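Local coordinates for RagA protein (Porphyromonas gingivalis, PDB 6SLN) that probably takes up nutrients, most likely peptides, across the bacterial outer membrane as a TonB-dependent beta-barrel receptor, at residues S589-Q594 with A605-V610; K187-T192 with G637-S642; T518-H523 with F573-Y578. All coordinates share one frame; numbering follows the deposited sequence.

Contact 1: residues S589-Q594 with A605-V610; sequences SVRNDQ and AWFYSV. With LMT (dodecyl-beta-D-maltoside), chain Q.
D593 OD1 is gripped twice: it lies 2.6 Å from R591 NH1 in a salt bridge and is hydrogen-bonded to S571 OG of the neighbouring strand 561-580. The second oxygen, D593 OD2, takes R591 NH1 at 3.0 Å on its syn lone pair, close to the guanidinium plane. The buried charges partly compensate each other, and the arginine may favour an ionised carboxylate. R591 reaches this position two residues along its own strand because CG sits between the backbone N and the carbonyl carbon (chi1 70°) and the chain bends at chi3; NE goes on to bond S193 O of the plug. F607 crosses the aliphatic part of R591 obliquely, R591 CG 3.8 Å from F607 CB, and F607 CD2 comes within 3.6 Å of D593 OD2. Strands 584-595 and 604-614 form an antiparallel hairpin of the beta-barrel wall; R591 N to F607 O and F607 N to R591 O, both 2.8 Å, make one hydrogen-bonded pair. S589, R591, D593, A605, F607 and S609 line one face. On the opposite face W606 lies over N592: N592 CB stands 3.2 Å from the centroid of the six-membered ring, almost on its normal, in a CH-pi contact. N592 ND2 stands above the same face of the indole, toward NE1 at its rim, and bonds S604 OG. At the strand's far end the extended Q594 grips the glucose ring that carries the alkyl chain of the maltoside, NE2 to LMT O2' at 2.6 Å and OE1 to LMT O3' at 2.6 Å.

Contact 2: residues K187-T192 with G637-S642; sequences KDASAT and GTTGNS
A189 turns its CB toward strand 627-641, where it sits over the backbone of G637, 3.6 Å from G637 CA. With no side chain on G637, the methyl can come right down onto the main chain. Two residues on, T639 sends CG2 alongside, anti to its carbonyl carbon (chi1 61° for OG1), so that the methyl lies 4.1 Å from A189 CB. The same T639 CG2 is 4.1 Å from T192 OG1, and the two threonine side chains cross at about a right angle. No hydrogen bond joins the segments: this is small-residue packing of the plug against the inner barrel wall. The turn that offers A189 is fixed from within. D188 OD2 accepts S190 N at 2.9 Å, an Asx turn in which the donor stands above the carboxylate plane, and D188 O accepts A191 N at 2.9 Å. T192 OG1 reaches back to D188 O in a long, weak bond. S635 OG adds a weak bond to D188 OD2, a polar link between turn and wall. Segment 187-192 leaves plug strand 180-186 on the way to 203-208, with A191 packed on L186 and on V102 of strand 102-106, while strand 627-641 is held between 604-614, through T638 and Y608, and 678-691, through G637 with Q682 and T639 with Q680.

Contact 3: residues T518-H523 with F573-Y578; sequences TALMGH and FSRFNY. With 3PE (1,2-Distearoyl-sn-glycerophosphoethanolamine), chain G.
The tight part of this contact is the face carrying L520, G522, F573 and R575. F573 holds CG between its backbone N and carbonyl carbon (chi1 58°), which swings the ring across onto the neighbouring strand. There it lies flat over G522, whose CA is 3.8 Å from the ring centroid and 12° off the normal, a CH-pi contact that the missing side chain makes possible. L520, with CG anti to its backbone N, crosses the ring obliquely, CD2 meeting F573 CE2 at 4.0 Å. Its other methyl, CD1, stands over one face of the R575 guanidinium, 4.1 Å from NH1. Beyond them I194 of the plug packs on both F573 and R575, so this face looks into the barrel. A phenylalanine laid over the glycine of a cross-strand pair is the aromatic rescue of glycine known from beta-sheets; here it joins the antiparallel strands 515-540 and 561-580 of a TonB-dependent receptor barrel. The same pair is bonded both ways, G522 N to F573 O at 2.8 Å and F573 N to G522 O at 2.9 Å, whereas L520 N to R575 O is weak. The face of A519, M521, S574 and F576 is looser. A519 CB meets F576 CE1 obliquely at 3.5 Å, but M521, on the surface, comes no closer with SD than 4.3 Å to S574 CB. S574 OG turns instead to V590 O. Past the paired residues H523 meets bound phospholipid: acyl carbon C33 stands over the centre of the imidazole, and NE2 makes a weak bond to the ester oxygen O31. ND1 has a weak link to N503, which lines the same lipid site.

How the contacts relate
Contacts 1 and 3 and half of contact 2 lie on five successive strands of the barrel wall, 515-540, 561-580, 584-595, 604-614 and 627-641, each hydrogen-bonded to the next. Along the chain the plug segment 187-192 comes first, then both segments of contact 3, both of contact 1, and finally 637-642. Centres of contacts 1 and 2 are 9 Å apart, and F607 packs on T639 and G640; contacts 1 and 3 are 12 Å apart, with R591 against F573. Contacts 2 and 3, at 15 Å, do not touch. The inner side of this wall meets the plug at contact 2 and, through S193 and I194, at contacts 1 and 3, while H523 reaches lipid outside.

Contact 1: residues S589-Q594 with A605-V610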
loop_
_atom_site.group_PDB
_atom_site.type_symbol
_atom_site.label_atom_id
_atom_site.label_comp_id
_atom_site.label_asym_id
_atom_site.label_seq_id
_atom_site.Cartn_x
_atom_site.Cartn_y
_atom_site.Cartn_z
ATOM N N SER A 589 -5.189 47.377 -9.377
ATOM C CA SER A 589 -4.488 46.112 -9.243
ATOM C C SER A 589 -4.197 45.551 -10.629
ATOM O O SER A 589 -5.042 45.636 -11.524
ATOM C CB SER A 589 -5.318 45.118 -8.427
ATOM O OG SER A 589 -6.189 44.352 -9.251
ATOM N N VAL A 590 -2.989 45.017 -10.818
ATOM C CA VAL A 590 -2.683 44.176 -11.970
ATOM C C VAL A 590 -1.896 42.975 -11.462
ATOM O O VAL A 590 -1.150 43.066 -10.484
ATOM C CB VAL A 590 -1.917 44.925 -13.092
ATOM C CG1 VAL A 590 -0.564 45.366 -12.625
ATOM C CG2 VAL A 590 -1.789 44.047 -14.337
ATOM N N ARG A 591 -2.086 41.837 -12.121
ATOM C CA ARG A 591 -1.477 40.595 -11.674
ATOM C C ARG A 591 -1.369 39.660 -12.868
ATOM O O ARG A 591 -2.082 39.814 -13.864
ATOM C CB ARG A 591 -2.302 39.944 -10.569
ATOM C CG ARG A 591 -3.612 39.411 -11.127
ATOM C CD ARG A 591 -4.132 38.230 -10.350
ATOM N NE ARG A 591 -3.842 38.403 -8.941
ATOM C CZ ARG A 591 -3.290 37.468 -8.199
ATOM N NH1 ARG A 591 -2.999 36.302 -8.749
ATOM N NH2 ARG A 591 -3.044 37.702 -6.918
ATOM N N ASN A 592 -0.471 38.683 -12.754
ATOM C CA ASN A 592 -0.326 37.668 -13.780
ATOM C C ASN A 592 -0.271 36.309 -13.111
ATOM O O ASN A 592 0.390 36.145 -12.081
ATOM C CB ASN A 592 0.928 37.885 -14.618
ATOM C CG ASN A 592 1.214 36.724 -15.545
ATOM O OD1 ASN A 592 1.867 35.763 -15.160
ATOM N ND2 ASN A 592 0.711 36.800 -16.765
ATOM N N ASP A 593 -0.958 35.340 -13.714
ATOM C CA ASP A 593 -1.120 33.999 -13.162
ATOM C C ASP A 593 -0.799 32.967 -14.230
ATOM O O ASP A 593 -1.266 33.080 -15.370
ATOM C CB ASP A 593 -2.551 33.766 -12.655
ATOM C CG ASP A 593 -2.875 34.581 -11.435
ATOM O OD1 ASP A 593 -2.017 34.621 -10.535
ATOM O OD2 ASP A 593 -3.975 35.177 -11.369
ATOM N N GLN A 594 -0.021 31.956 -13.857
ATOM C CA GLN A 594 0.223 30.803 -14.705
ATOM C C GLN A 594 -0.122 29.538 -13.924
ATOM O O GLN A 594 0.026 29.490 -12.700
ATOM C CB GLN A 594 1.691 30.782 -15.193
ATOM C CG GLN A 594 2.293 32.163 -15.466
ATOM C CD GLN A 594 3.823 32.135 -15.616
ATOM O OE1 GLN A 594 4.373 31.352 -16.404
ATOM N NE2 GLN A 594 4.510 32.997 -14.866
ATOM N N ALA A 605 -1.994 34.461 -17.941
ATOM C CA ALA A 605 -3.205 35.264 -17.940
ATOM C C ALA A 605 -2.984 36.491 -17.064
ATOM O O ALA A 605 -2.545 36.372 -15.918
ATOM C CB ALA A 605 -4.401 34.434 -17.441
ATOM N N TRP A 606 -3.276 37.661 -17.605
ATOM C CA TRP A 606 -3.141 38.906 -16.877
ATOM C C TRP A 606 -4.510 39.365 -16.414
ATOM O O TRP A 606 -5.505 39.233 -17.143
ATOM C CB TRP A 606 -2.495 39.982 -17.752
ATOM C CG TRP A 606 -1.034 39.765 -17.969
ATOM C CD1 TRP A 606 -0.447 39.096 -19.004
ATOM C CD2 TRP A 606 0.026 40.216 -17.123
ATOM N NE1 TRP A 606 0.916 39.098 -18.850
ATOM C CE2 TRP A 606 1.233 39.780 -17.703
ATOM C CE3 TRP A 606 0.072 40.940 -15.926
ATOM C CZ2 TRP A 606 2.474 40.041 -17.126
ATOM C CZ3 TRP A 606 1.305 41.200 -15.355
ATOM C CH2 TRP A 606 2.491 40.755 -15.958
ATOM N N PHE A 607 -4.563 39.899 -15.198
ATOM C CA PHE A 607 -5.816 40.372 -14.634
ATOM C C PHE A 607 -5.578 41.705 -13.952
ATOM O O PHE A 607 -4.464 42.034 -13.536
ATOM C CB PHE A 607 -6.422 39.373 -13.645
ATOM C CG PHE A 607 -6.653 38.018 -14.228
ATOM C CD1 PHE A 607 -7.757 37.771 -15.031
ATOM C CD2 PHE A 607 -5.762 36.984 -13.979
ATOM C CE1 PHE A 607 -7.968 36.507 -15.573
ATOM C CE2 PHE A 607 -5.971 35.718 -14.515
ATOM C CZ PHE A 607 -7.068 35.477 -15.315
ATOM N N TYR A 608 -6.649 42.475 -13.848
ATOM C CA TYR A 608 -6.548 43.803 -13.285
ATOM C C TYR A 608 -7.854 44.138 -12.605
ATOM O O TYR A 608 -8.887 43.515 -12.862
ATOM C CB TYR A 608 -6.264 44.857 -14.348
ATOM C CG TYR A 608 -7.357 44.920 -15.387
ATOM C CD1 TYR A 608 -8.450 45.773 -15.239
ATOM C CD2 TYR A 608 -7.303 44.110 -16.513
ATOM C CE1 TYR A 608 -9.451 45.823 -16.187
ATOM C CE2 TYR A 608 -8.292 44.156 -17.475
ATOM C CZ TYR A 608 -9.366 45.008 -17.308
ATOM O OH TYR A 608 -10.347 45.035 -18.277
ATOM N N SER A 609 -7.794 45.165 -11.764
ATOM C CA SER A 609 -8.967 45.716 -11.120
ATOM C C SER A 609 -8.745 47.202 -10.936
ATOM O O SER A 609 -7.615 47.665 -10.775
ATOM C CB SER A 609 -9.231 45.068 -9.761
ATOM O OG SER A 609 -8.761 45.911 -8.723
ATOM N N VAL A 610 -9.829 47.946 -10.945
ATOM C CA VAL A 610 -9.787 49.361 -10.639
ATOM C C VAL A 610 -10.951 49.641 -9.715
ATOM O O VAL A 610 -12.083 49.239 -10.005
ATOM C CB VAL A 610 -9.864 50.209 -11.919
ATOM C CG1 VAL A 610 -10.969 49.675 -12.800
ATOM C CG2 VAL A 610 -10.093 51.670 -11.583
HETATM C C1B LMT Q . 7.914 29.058 -19.318
HETATM C C2B LMT Q . 6.938 27.893 -19.442
HETATM C C3B LMT Q . 7.691 26.565 -19.345
HETATM C C4B LMT Q . 8.849 26.488 -20.364
HETATM C C5B LMT Q . 9.731 27.738 -20.219
HETATM C C6B LMT Q . 10.754 27.760 -21.369
HETATM O O1B LMT Q . 8.306 29.109 -17.998
HETATM O O2B LMT Q . 6.061 28.016 -18.391
HETATM O O3B LMT Q . 6.830 25.506 -19.465
HETATM O "O4'" LMT Q . 9.619 25.364 -20.126
HETATM O O5B LMT Q . 9.005 28.957 -20.197
HETATM O O6B LMT Q . 11.848 26.940 -21.108
HETATM C "C1'" LMT Q . 9.209 31.889 -15.070
HETATM C "C2'" LMT Q . 8.112 32.321 -16.062
HETATM C "C3'" LMT Q . 7.558 31.088 -16.827
HETATM C "C4'" LMT Q . 8.727 30.344 -17.488
HETATM C "C5'" LMT Q . 9.643 29.983 -16.320
HETATM C "C6'" LMT Q . 10.705 29.003 -16.718
HETATM O "O1'" LMT Q . 9.815 33.013 -14.597
HETATM O "O2'" LMT Q . 7.107 32.941 -15.358
HETATM O "O3'" LMT Q . 6.646 31.474 -17.754
HETATM O "O5'" LMT Q . 10.206 31.139 -15.756
HETATM O "O6'" LMT Q . 11.254 28.574 -15.560
HETATM C C1 LMT Q . 10.501 32.883 -13.373
HETATM C C2 LMT Q . 10.347 34.234 -12.735
HETATM C C3 LMT Q . 11.588 34.863 -12.190
HETATM C C4 LMT Q . 11.387 35.023 -10.707
HETATM C C5 LMT Q . 12.040 36.261 -10.204
HETATM C C6 LMT Q . 11.143 37.014 -9.283
HETATM C C7 LMT Q . 11.971 37.711 -8.240
HETATM C C8 LMT Q . 11.069 38.501 -7.342
HETATM C C9 LMT Q . 11.678 38.918 -6.031
HETATM C C10 LMT Q . 13.122 39.289 -6.278
#

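Contact 2: residues K187-T192 with G637-S642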
loop_
_atom_site.group_PDB
_atom_site.type_symbol
_atom_site.label_atom_id
_atom_site.label_comp_id
_atom_site.label_asym_id
_atom_site.label_seq_id
_atom_site.Cartn_x
_atom_site.Cartn_y
_atom_site.Cartn_z
ATOM N N LYS A 187 -16.170 39.759 -2.103
ATOM C CA LYS A 187 -17.135 39.498 -3.157
ATOM C C LYS A 187 -16.772 40.078 -4.519
ATOM O O LYS A 187 -17.262 39.563 -5.527
ATOM C CB LYS A 187 -18.514 40.035 -2.743
ATOM C CG LYS A 187 -18.916 39.641 -1.331
ATOM C CD LYS A 187 -20.410 39.870 -1.058
ATOM C CE LYS A 187 -20.627 40.751 0.184
ATOM N NZ LYS A 187 -22.069 41.083 0.469
ATOM N N ASP A 188 -15.940 41.118 -4.585
ATOM C CA ASP A 188 -15.700 41.838 -5.829
ATOM C C ASP A 188 -14.219 41.866 -6.201
ATOM O O ASP A 188 -13.333 41.634 -5.378
ATOM C CB ASP A 188 -16.211 43.273 -5.738
ATOM C CG ASP A 188 -15.293 44.146 -4.948
ATOM O OD1 ASP A 188 -15.284 44.008 -3.715
ATOM O OD2 ASP A 188 -14.566 44.944 -5.554
ATOM N N ALA A 189 -13.972 42.218 -7.466
ATOM C CA ALA A 189 -12.638 42.121 -8.051
ATOM C C ALA A 189 -11.641 43.055 -7.383
ATOM O O ALA A 189 -10.431 42.789 -7.402
ATOM C CB ALA A 189 -12.706 42.426 -9.545
ATOM N N SER A 190 -12.112 44.163 -6.822
ATOM C CA SER A 190 -11.192 45.045 -6.120
ATOM C C SER A 190 -10.773 44.446 -4.790
ATOM O O SER A 190 -9.647 44.675 -4.338
ATOM C CB SER A 190 -11.835 46.411 -5.909
ATOM O OG SER A 190 -11.070 47.233 -5.049
ATOM N N ALA A 191 -11.660 43.668 -4.160
ATOM C CA ALA A 191 -11.381 43.089 -2.850
ATOM C C ALA A 191 -10.600 41.793 -2.933
ATOM O O ALA A 191 -10.041 41.372 -1.922
ATOM C CB ALA A 191 -12.679 42.828 -2.083
ATOM N N THR A 192 -10.560 41.148 -4.100
ATOM C CA THR A 192 -9.893 39.865 -4.276
ATOM C C THR A 192 -8.699 39.967 -5.213
ATOM O O THR A 192 -8.385 39.015 -5.925
ATOM C CB THR A 192 -10.868 38.814 -4.805
ATOM O OG1 THR A 192 -11.158 39.072 -6.183
ATOM C CG2 THR A 192 -12.151 38.858 -4.033
ATOM N N GLY A 637 -13.042 44.962 -12.519
ATOM C CA GLY A 637 -11.823 44.184 -12.576
ATOM C C GLY A 637 -12.061 42.831 -13.197
ATOM O O GLY A 637 -13.200 42.393 -13.374
ATOM N N THR A 638 -10.950 42.180 -13.530
ATOM C CA THR A 638 -10.943 40.851 -14.111
ATOM C C THR A 638 -10.281 39.880 -13.150
ATOM O O THR A 638 -9.379 40.244 -12.387
ATOM C CB THR A 638 -10.197 40.819 -15.442
ATOM O OG1 THR A 638 -8.901 41.410 -15.277
ATOM C CG2 THR A 638 -10.971 41.591 -16.464
ATOM N N THR A 639 -10.747 38.634 -13.202
ATOM C CA THR A 639 -10.285 37.581 -12.313
ATOM C C THR A 639 -10.285 36.282 -13.096
ATOM O O THR A 639 -11.110 36.081 -13.993
ATOM C CB THR A 639 -11.183 37.428 -11.083
ATOM O OG1 THR A 639 -12.505 37.086 -11.519
ATOM C CG2 THR A 639 -11.229 38.714 -10.241
ATOM N N GLY A 640 -9.367 35.402 -12.753
ATOM C CA GLY A 640 -9.291 34.114 -13.395
ATOM C C GLY A 640 -9.986 33.035 -12.588
ATOM O O GLY A 640 -10.219 33.175 -11.386
ATOM N N ASN A 641 -10.340 31.960 -13.289
ATOM C CA ASN A 641 -10.851 30.750 -12.682
ATOM C C ASN A 641 -10.197 29.582 -13.395
ATOM O O ASN A 641 -10.169 29.546 -14.631
ATOM C CB ASN A 641 -12.385 30.660 -12.777
ATOM C CG ASN A 641 -12.942 29.423 -12.043
ATOM O OD1 ASN A 641 -12.208 28.713 -11.357
ATOM N ND2 ASN A 641 -14.220 29.164 -12.204
ATOM N N SER A 642 -9.657 28.638 -12.618
ATOM C CA SER A 642 -8.966 27.495 -13.203
ATOM C C SER A 642 -9.217 26.227 -12.403
ATOM O O SER A 642 -8.486 25.238 -12.572
ATOM C CB SER A 642 -7.470 27.732 -13.283
ATOM O OG SER A 642 -7.020 28.295 -12.069
#

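Contact 3: residues T518-H523 with F573-Y578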
loop_
_atom_site.group_PDB
_atom_site.type_symbol
_atom_site.label_atom_id
_atom_site.label_comp_id
_atom_site.label_asym_id
_atom_site.label_seq_id
_atom_site.Cartn_x
_atom_site.Cartn_y
_atom_site.Cartn_z
ATOM N N THR A 518 -0.052 54.097 -1.525
ATOM C CA THR A 518 0.435 52.810 -1.062
ATOM C C THR A 518 0.665 51.929 -2.278
ATOM O O THR A 518 -0.217 51.800 -3.134
ATOM C CB THR A 518 -0.555 52.147 -0.100
ATOM O OG1 THR A 518 -0.643 52.925 1.099
ATOM C CG2 THR A 518 -0.100 50.738 0.226
ATOM N N ALA A 519 1.857 51.351 -2.365
ATOM C CA ALA A 519 2.198 50.439 -3.439
ATOM C C ALA A 519 2.614 49.118 -2.830
ATOM O O ALA A 519 3.240 49.084 -1.766
ATOM C CB ALA A 519 3.325 50.976 -4.319
ATOM N N LEU A 520 2.256 48.036 -3.519
ATOM C CA LEU A 520 2.538 46.686 -3.052
ATOM C C LEU A 520 2.828 45.810 -4.262
ATOM O O LEU A 520 1.934 45.572 -5.078
ATOM C CB LEU A 520 1.364 46.140 -2.254
ATOM C CG LEU A 520 1.527 44.787 -1.557
ATOM C CD1 LEU A 520 0.585 44.731 -0.386
ATOM C CD2 LEU A 520 1.251 43.622 -2.493
ATOM N N MET A 521 4.061 45.324 -4.366
ATOM C CA MET A 521 4.410 44.250 -5.283
ATOM C C MET A 521 4.444 42.925 -4.525
ATOM O O MET A 521 4.809 42.877 -3.345
ATOM C CB MET A 521 5.765 44.511 -5.945
ATOM C CG MET A 521 5.855 45.839 -6.662
ATOM S SD MET A 521 5.305 45.693 -8.370
ATOM C CE MET A 521 6.874 45.670 -9.242
ATOM N N GLY A 522 4.060 41.850 -5.206
ATOM C CA GLY A 522 3.949 40.556 -4.556
ATOM C C GLY A 522 4.274 39.413 -5.488
ATOM O O GLY A 522 4.001 39.468 -6.691
ATOM N N HIS A 523 4.868 38.360 -4.915
ATOM C CA HIS A 523 5.131 37.103 -5.602
ATOM C C HIS A 523 4.541 35.956 -4.791
ATOM O O HIS A 523 4.516 36.005 -3.558
ATOM C CB HIS A 523 6.622 36.841 -5.804
ATOM C CG HIS A 523 6.952 35.383 -5.914
ATOM N ND1 HIS A 523 7.279 34.607 -4.822
ATOM C CD2 HIS A 523 6.948 34.547 -6.983
ATOM C CE1 HIS A 523 7.481 33.362 -5.218
ATOM N NE2 HIS A 523 7.288 33.298 -6.525
ATOM N N PHE A 573 1.878 39.818 -8.616
ATOM C CA PHE A 573 0.722 40.684 -8.453
ATOM C C PHE A 573 1.120 42.022 -7.853
ATOM O O PHE A 573 2.189 42.182 -7.262
ATOM C CB PHE A 573 -0.370 40.028 -7.606
ATOM C CG PHE A 573 0.059 39.620 -6.213
ATOM C CD1 PHE A 573 0.652 38.383 -5.984
ATOM C CD2 PHE A 573 -0.207 40.443 -5.111
ATOM C CE1 PHE A 573 1.006 37.989 -4.687
ATOM C CE2 PHE A 573 0.148 40.053 -3.800
ATOM C CZ PHE A 573 0.749 38.832 -3.592
ATOM N N SER A 574 0.225 42.986 -8.022
ATOM C CA SER A 574 0.433 44.332 -7.533
ATOM C C SER A 574 -0.896 44.915 -7.074
ATOM O O SER A 574 -1.971 44.561 -7.576
ATOM C CB SER A 574 1.026 45.225 -8.621
ATOM O OG SER A 574 0.109 45.294 -9.691
ATOM N N ARG A 575 -0.797 45.847 -6.137
ATOM C CA ARG A 575 -1.973 46.542 -5.648
ATOM C C ARG A 575 -1.534 47.927 -5.199
ATOM O O ARG A 575 -0.543 48.060 -4.473
ATOM C CB ARG A 575 -2.622 45.780 -4.495
ATOM C CG ARG A 575 -3.857 46.460 -3.949
ATOM C CD ARG A 575 -3.826 46.519 -2.438
ATOM N NE ARG A 575 -4.166 45.236 -1.826
ATOM C CZ ARG A 575 -3.906 44.931 -0.559
ATOM N NH1 ARG A 575 -3.303 45.815 0.225
ATOM N NH2 ARG A 575 -4.250 43.749 -0.070
ATOM N N PHE A 576 -2.270 48.950 -5.641
ATOM C CA PHE A 576 -1.943 50.345 -5.381
ATOM C C PHE A 576 -3.142 51.038 -4.761
ATOM O O PHE A 576 -4.283 50.794 -5.164
ATOM C CB PHE A 576 -1.534 51.049 -6.662
ATOM C CG PHE A 576 -0.324 50.463 -7.292
ATOM C CD1 PHE A 576 0.935 50.921 -6.949
ATOM C CD2 PHE A 576 -0.437 49.436 -8.209
ATOM C CE1 PHE A 576 2.064 50.378 -7.524
ATOM C CE2 PHE A 576 0.693 48.876 -8.785
ATOM C CZ PHE A 576 1.945 49.354 -8.444
ATOM N N ASN A 577 -2.874 51.910 -3.785
ATOM C CA ASN A 577 -3.911 52.576 -3.000
ATOM C C ASN A 577 -3.578 54.055 -2.887
ATOM O O ASN A 577 -2.581 54.429 -2.262
ATOM C CB ASN A 577 -4.039 51.948 -1.614
ATOM C CG ASN A 577 -3.985 50.444 -1.659
ATOM O OD1 ASN A 577 -4.858 49.806 -2.242
ATOM N ND2 ASN A 577 -2.953 49.863 -1.047
ATOM N N TYR A 578 -4.427 54.892 -3.470
ATOM C CA TYR A 578 -4.272 56.336 -3.456
ATOM C C TYR A 578 -5.357 56.966 -2.587
ATOM O O TYR A 578 -6.481 56.462 -2.503
ATOM C CB TYR A 578 -4.343 56.867 -4.881
ATOM C CG TYR A 578 -4.268 58.357 -5.008
ATOM C CD1 TYR A 578 -5.396 59.144 -4.835
ATOM C CD2 TYR A 578 -3.074 58.979 -5.343
ATOM C CE1 TYR A 578 -5.335 60.511 -4.960
ATOM C CE2 TYR A 578 -3.004 60.351 -5.479
ATOM C CZ TYR A 578 -4.138 61.109 -5.281
ATOM O OH TYR A 578 -4.081 62.470 -5.404
HETATM C C1 3PE G . 9.355 27.867 -9.128
HETATM C C2 3PE G . 9.647 28.802 -7.973
HETATM C C3 3PE G . 9.113 30.205 -8.312
HETATM O O31 3PE G . 9.468 31.128 -7.317
HETATM O O32 3PE G . 10.410 32.501 -8.819
HETATM C C31 3PE G . 10.313 32.192 -7.682
HETATM C C32 3PE G . 11.129 32.943 -6.613
HETATM C C33 3PE G . 10.567 34.325 -6.263
HETATM C C34 3PE G . 11.558 35.087 -5.376
HETATM C C35 3PE G . 11.137 35.111 -3.901
HETATM C C36 3PE G . 11.463 36.476 -3.289
HETATM C C37 3PE G . 11.739 36.373 -1.785
HETATM C C38 3PE G . 12.024 37.773 -1.229
HETATM C C39 3PE G . 12.097 37.719 0.291
HETATM C C3A 3PE G . 11.956 39.119 0.883
HETATM C C3B 3PE G . 11.380 39.027 2.299
HETATM O O21 3PE G . 9.020 28.191 -6.869
HETATM O O22 3PE G . 10.501 27.432 -5.368
HETATM C C21 3PE G . 9.724 28.271 -5.652
HETATM C C22 3PE G . 9.489 29.420 -4.667
HETATM C C23 3PE G . 10.356 29.277 -3.411
HETATM C C24 3PE G . 10.845 30.677 -3.026
HETATM C C25 3PE G . 10.500 31.054 -1.582
HETATM C C26 3PE G . 11.446 32.165 -1.097
HETATM C C27 3PE G . 11.304 32.342 0.416
HETATM C C28 3PE G . 12.225 33.448 0.946
HETATM C C29 3PE G . 11.989 33.689 2.446
HETATM C C2A 3PE G . 13.288 34.031 3.188
HETATM C C2B 3PE G . 13.136 35.154 4.236
HETATM C C2C 3PE G . 13.972 34.823 5.492
HETATM C C2D 3PE G . 13.968 35.927 6.570
#